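Local coordinates for DUF1214 domain-containing protein (Burkholderia cenocepacia, PDB 6ANS) that is of unknown function but, as crystallised, holds a phosphate ion in a pocket lined by tyrosine and arginine side chains, at residues Asn106-Arg119 and Pro186-Arg200. Sequence-based numbering, arbitrary orientation.
Sequences NPDNLYQYARVDGR and PDTNALLVRQTFLDR. With PO4 (phosphate ion), chain E.
Leu110, Gln112 and Ala114 each exchange two backbone hydrogen bonds with Gln195, Val193 and Leu191 respectively, the repeating pattern of an antiparallel ladder; Val193 N to Gln112 O, at 2.7 Å, is nearly straight. Phe197 N to Asp108 O carries the pairing past one end, Val116 N to Asn189 O past the other. Strand 109-115 is the outermost strand, within this chain, of a four-stranded antiparallel sheet, and strand 188-196, the next one in, is bonded on its far side to 133-140, where Asn189 and Ala190 both face Gln139 in a classic beta bulge.

Polar side chains gather on the face carrying Asn109, Tyr111, Arg194 and Thr196. Thr196 OG1 donates to Asn109 OD1 (2.8 Å) from above the amide plane. Beside them, Tyr111 OH and Arg194 NE converge on phosphate O3, at 2.6 Å and 2.7 Å; the chain of Arg194, extended from CG to NE (chi2 173°), carries the guanidinium there, and NH2 reaches O4. Tyr278 OH and Arg366 NE also bond the ion, which probably comes from the crystallisation liquor. On the other face, Gln195 NE2 bonds Gln112 OE1 at 3.1 Å, while Gln195 OE1 accepts from Ala206 N.

The remaining contacts are apolar or stacked. The Ala190 methyl CB sits 3.4 Å from Tyr113 CZ, and Leu110 CB meets the edge of the Phe197 ring, 3.7 Å from CE2. The Arg115 guanidinium stacks over the Asn189 amide, their planes 26° apart, while its NH1 donates to Tyr113 OH and Asn189 ND2 to Gly141 O.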
# COMPACT_ATOMS: atom_id res chain seq x y z
N ASN A 106 11.82 -11.04 5.64
CA ASN A 106 12.65 -11.80 4.72
C ASN A 106 12.61 -11.16 3.34
O ASN A 106 11.58 -11.21 2.67
CB ASN A 106 12.17 -13.25 4.64
CG ASN A 106 13.15 -14.14 3.88
OD1 ASN A 106 14.01 -13.65 3.14
ND2 ASN A 106 13.05 -15.46 4.10
N PRO A 107 13.72 -10.59 2.86
CA PRO A 107 13.68 -9.94 1.53
C PRO A 107 13.38 -10.92 0.41
O PRO A 107 12.83 -10.51 -0.62
CB PRO A 107 15.09 -9.34 1.39
CG PRO A 107 15.64 -9.27 2.79
CD PRO A 107 15.05 -10.48 3.49
N ASP A 108 13.64 -12.21 0.60
CA ASP A 108 13.36 -13.22 -0.42
C ASP A 108 11.93 -13.73 -0.39
O ASP A 108 11.61 -14.67 -1.12
CB ASP A 108 14.32 -14.40 -0.27
CG ASP A 108 15.74 -13.99 -0.50
OD1 ASP A 108 15.96 -13.20 -1.45
OD2 ASP A 108 16.61 -14.41 0.28
N ASN A 109 11.08 -13.13 0.43
CA ASN A 109 9.70 -13.56 0.58
C ASN A 109 8.75 -12.61 -0.13
O ASN A 109 8.92 -11.39 -0.09
CB ASN A 109 9.30 -13.62 2.06
CG ASN A 109 9.73 -14.90 2.75
OD1 ASN A 109 10.49 -15.69 2.19
ND2 ASN A 109 9.27 -15.09 4.00
N LEU A 110 7.71 -13.18 -0.72
CA LEU A 110 6.43 -12.53 -0.91
C LEU A 110 5.55 -12.93 0.28
O LEU A 110 5.24 -14.11 0.45
CB LEU A 110 5.77 -12.95 -2.22
CG LEU A 110 4.37 -12.38 -2.51
CD1 LEU A 110 4.37 -10.89 -2.44
CD2 LEU A 110 3.82 -12.87 -3.85
N TYR A 111 5.21 -11.96 1.12
CA TYR A 111 4.31 -12.21 2.23
C TYR A 111 2.90 -11.84 1.82
O TYR A 111 2.68 -10.81 1.18
CB TYR A 111 4.66 -11.37 3.46
CG TYR A 111 5.94 -11.71 4.17
CD1 TYR A 111 6.00 -12.76 5.09
CD2 TYR A 111 7.09 -10.93 3.99
CE1 TYR A 111 7.17 -13.05 5.77
CE2 TYR A 111 8.26 -11.21 4.68
CZ TYR A 111 8.29 -12.28 5.57
OH TYR A 111 9.44 -12.56 6.25
N GLN A 112 1.95 -12.66 2.24
CA GLN A 112 0.55 -12.35 2.02
C GLN A 112 -0.21 -12.67 3.29
O GLN A 112 0.01 -13.72 3.91
CB GLN A 112 -0.03 -13.13 0.85
CG GLN A 112 0.63 -12.77 -0.47
CD GLN A 112 -0.05 -13.46 -1.62
OE1 GLN A 112 0.22 -14.63 -1.91
NE2 GLN A 112 -1.00 -12.77 -2.24
N TYR A 113 -1.12 -11.78 3.67
CA TYR A 113 -1.84 -11.88 4.92
C TYR A 113 -3.31 -11.61 4.63
O TYR A 113 -3.64 -10.69 3.88
CB TYR A 113 -1.28 -10.85 5.93
CG TYR A 113 -1.89 -10.76 7.31
CD1 TYR A 113 -1.13 -11.05 8.44
CD2 TYR A 113 -3.20 -10.34 7.50
CE1 TYR A 113 -1.67 -10.95 9.71
CE2 TYR A 113 -3.75 -10.24 8.79
CZ TYR A 113 -2.97 -10.53 9.89
OH TYR A 113 -3.49 -10.43 11.17
N ALA A 114 -4.18 -12.42 5.22
CA ALA A 114 -5.60 -12.16 5.19
C ALA A 114 -6.18 -12.33 6.59
O ALA A 114 -5.85 -13.30 7.29
CB ALA A 114 -6.33 -13.08 4.21
N ARG A 115 -7.04 -11.40 6.98
CA ARG A 115 -7.82 -11.57 8.19
C ARG A 115 -8.90 -12.60 7.95
O ARG A 115 -9.58 -12.56 6.92
CB ARG A 115 -8.46 -10.26 8.64
CG ARG A 115 -7.48 -9.19 9.09
CD ARG A 115 -6.73 -9.62 10.33
NE ARG A 115 -7.51 -9.57 11.56
CZ ARG A 115 -6.96 -9.48 12.76
NH1 ARG A 115 -5.64 -9.43 12.88
NH2 ARG A 115 -7.72 -9.44 13.85
N VAL A 116 -9.05 -13.54 8.87
CA VAL A 116 -10.09 -14.54 8.78
C VAL A 116 -10.76 -14.62 10.15
O VAL A 116 -10.27 -14.08 11.14
CB VAL A 116 -9.52 -15.90 8.33
CG1 VAL A 116 -8.95 -15.82 6.91
CG2 VAL A 116 -8.44 -16.36 9.29
N ASP A 117 -11.91 -15.29 10.18
CA ASP A 117 -12.64 -15.59 11.40
C ASP A 117 -12.57 -17.10 11.61
O ASP A 117 -13.12 -17.87 10.80
CB ASP A 117 -14.10 -15.13 11.27
CG ASP A 117 -14.91 -15.30 12.54
OD1 ASP A 117 -14.58 -16.16 13.38
OD2 ASP A 117 -15.93 -14.59 12.67
N GLY A 118 -11.95 -17.53 12.70
CA GLY A 118 -11.79 -18.96 12.94
C GLY A 118 -13.08 -19.73 13.09
O GLY A 118 -13.06 -20.97 13.07
N ARG A 119 -14.21 -19.05 13.23
CA ARG A 119 -15.49 -19.73 13.32
C ARG A 119 -16.12 -19.98 11.96
O ARG A 119 -17.16 -20.63 11.88
CB ARG A 119 -16.45 -18.92 14.19
CG ARG A 119 -15.93 -18.69 15.62
CD ARG A 119 -16.74 -17.62 16.32
NE ARG A 119 -16.66 -16.34 15.61
CZ ARG A 119 -17.32 -15.25 15.99
NH1 ARG A 119 -18.11 -15.29 17.06
NH2 ARG A 119 -17.20 -14.12 15.29
N PRO A 186 -11.37 -21.39 16.92
CA PRO A 186 -12.31 -20.25 16.96
C PRO A 186 -11.62 -18.89 17.05
O PRO A 186 -12.10 -17.92 16.44
CB PRO A 186 -13.15 -20.54 18.21
CG PRO A 186 -13.15 -22.05 18.30
CD PRO A 186 -11.81 -22.51 17.78
N ASP A 187 -10.52 -18.78 17.80
CA ASP A 187 -9.79 -17.53 17.96
C ASP A 187 -8.85 -17.22 16.81
O ASP A 187 -8.25 -16.14 16.81
CB ASP A 187 -8.98 -17.56 19.26
CG ASP A 187 -9.82 -17.27 20.48
OD1 ASP A 187 -11.02 -16.94 20.34
OD2 ASP A 187 -9.28 -17.38 21.60
N THR A 188 -8.66 -18.14 15.86
CA THR A 188 -7.81 -17.85 14.72
C THR A 188 -8.34 -16.61 14.01
O THR A 188 -9.55 -16.47 13.81
CB THR A 188 -7.79 -19.03 13.74
OG1 THR A 188 -7.19 -20.17 14.38
CG2 THR A 188 -7.02 -18.66 12.47
N ASN A 189 -7.43 -15.71 13.66
CA ASN A 189 -7.85 -14.48 12.99
C ASN A 189 -6.99 -14.07 11.80
O ASN A 189 -7.26 -13.02 11.21
CB ASN A 189 -7.90 -13.31 14.01
CG ASN A 189 -6.54 -13.00 14.63
OD1 ASN A 189 -5.48 -13.34 14.09
ND2 ASN A 189 -6.58 -12.36 15.79
N ALA A 190 -5.97 -14.85 11.44
CA ALA A 190 -5.12 -14.48 10.31
C ALA A 190 -4.60 -15.72 9.58
O ALA A 190 -4.37 -16.77 10.17
CB ALA A 190 -3.93 -13.63 10.75
N LEU A 191 -4.40 -15.55 8.28
CA LEU A 191 -3.66 -16.49 7.46
C LEU A 191 -2.42 -15.78 6.94
O LEU A 191 -2.53 -14.71 6.32
CB LEU A 191 -4.52 -16.99 6.30
CG LEU A 191 -3.70 -17.69 5.20
CD1 LEU A 191 -3.18 -19.05 5.67
CD2 LEU A 191 -4.53 -17.81 3.93
N LEU A 192 -1.26 -16.36 7.19
CA LEU A 192 0.00 -15.76 6.77
C LEU A 192 0.68 -16.69 5.77
O LEU A 192 1.05 -17.81 6.12
CB LEU A 192 0.91 -15.50 7.97
CG LEU A 192 2.24 -14.83 7.61
CD1 LEU A 192 2.03 -13.56 6.76
CD2 LEU A 192 3.01 -14.54 8.89
N VAL A 193 0.82 -16.22 4.54
CA VAL A 193 1.39 -17.00 3.45
C VAL A 193 2.82 -16.52 3.23
O VAL A 193 3.06 -15.31 3.14
CB VAL A 193 0.57 -16.86 2.16
CG1 VAL A 193 1.16 -17.77 1.04
CG2 VAL A 193 -0.90 -17.12 2.40
N ARG A 194 3.75 -17.46 3.13
CA ARG A 194 5.12 -17.16 2.72
C ARG A 194 5.40 -17.79 1.36
O ARG A 194 5.25 -19.00 1.18
CB ARG A 194 6.14 -17.66 3.74
CG ARG A 194 6.13 -16.87 5.04
CD ARG A 194 7.04 -17.52 6.03
NE ARG A 194 7.26 -16.72 7.23
CZ ARG A 194 6.41 -16.68 8.26
NH1 ARG A 194 5.27 -17.37 8.23
NH2 ARG A 194 6.71 -15.95 9.33
N GLN A 195 5.81 -16.96 0.41
CA GLN A 195 6.42 -17.44 -0.82
C GLN A 195 7.89 -17.05 -0.79
O GLN A 195 8.21 -15.86 -0.81
CB GLN A 195 5.71 -16.88 -2.05
CG GLN A 195 4.18 -16.91 -1.97
CD GLN A 195 3.56 -16.81 -3.35
OE1 GLN A 195 4.20 -17.18 -4.34
NE2 GLN A 195 2.30 -16.36 -3.44
N THR A 196 8.77 -18.04 -0.75
CA THR A 196 10.19 -17.79 -0.57
C THR A 196 10.91 -18.07 -1.89
O THR A 196 10.89 -19.20 -2.38
CB THR A 196 10.77 -18.65 0.55
OG1 THR A 196 10.05 -18.40 1.75
CG2 THR A 196 12.25 -18.31 0.76
N PHE A 197 11.56 -17.05 -2.43
CA PHE A 197 12.15 -17.13 -3.76
C PHE A 197 13.64 -17.45 -3.66
O PHE A 197 14.38 -16.76 -2.93
CB PHE A 197 11.95 -15.83 -4.54
CG PHE A 197 10.52 -15.56 -4.86
CD1 PHE A 197 9.95 -16.11 -6.00
CD2 PHE A 197 9.73 -14.82 -4.00
CE1 PHE A 197 8.62 -15.90 -6.29
CE2 PHE A 197 8.39 -14.59 -4.28
CZ PHE A 197 7.84 -15.14 -5.43
N LEU A 198 14.08 -18.48 -4.37
CA LEU A 198 15.51 -18.58 -4.62
C LEU A 198 15.97 -17.41 -5.48
O LEU A 198 17.02 -16.82 -5.23
CB LEU A 198 15.85 -19.92 -5.30
CG LEU A 198 15.76 -21.23 -4.53
CD1 LEU A 198 15.99 -22.42 -5.46
CD2 LEU A 198 16.73 -21.27 -3.35
N ASP A 199 15.15 -17.04 -6.47
CA ASP A 199 15.51 -16.03 -7.47
C ASP A 199 14.21 -15.52 -8.07
O ASP A 199 13.56 -16.25 -8.84
CB ASP A 199 16.45 -16.60 -8.54
CG ASP A 199 16.85 -15.57 -9.60
OD1 ASP A 199 16.56 -14.36 -9.43
OD2 ASP A 199 17.48 -15.95 -10.61
N ARG A 200 13.81 -14.31 -7.69
CA ARG A 200 12.54 -13.75 -8.15
C ARG A 200 12.50 -13.55 -9.65
O ARG A 200 11.41 -13.53 -10.25
CB ARG A 200 12.30 -12.42 -7.43
CG ARG A 200 10.85 -12.10 -7.08
CD ARG A 200 10.80 -10.86 -6.18
NE ARG A 200 11.33 -11.11 -4.84
CZ ARG A 200 10.62 -10.97 -3.73
NH1 ARG A 200 9.36 -10.56 -3.79
NH2 ARG A 200 11.17 -11.22 -2.54
P PO4 E . 10.27 -15.09 8.49
O1 PO4 E . 11.25 -16.14 8.03
O2 PO4 E . 11.05 -13.84 8.75
O3 PO4 E . 9.19 -14.85 7.46
O4 PO4 E . 9.63 -15.62 9.75
O HOH W 1 -13.20 -15.73 15.64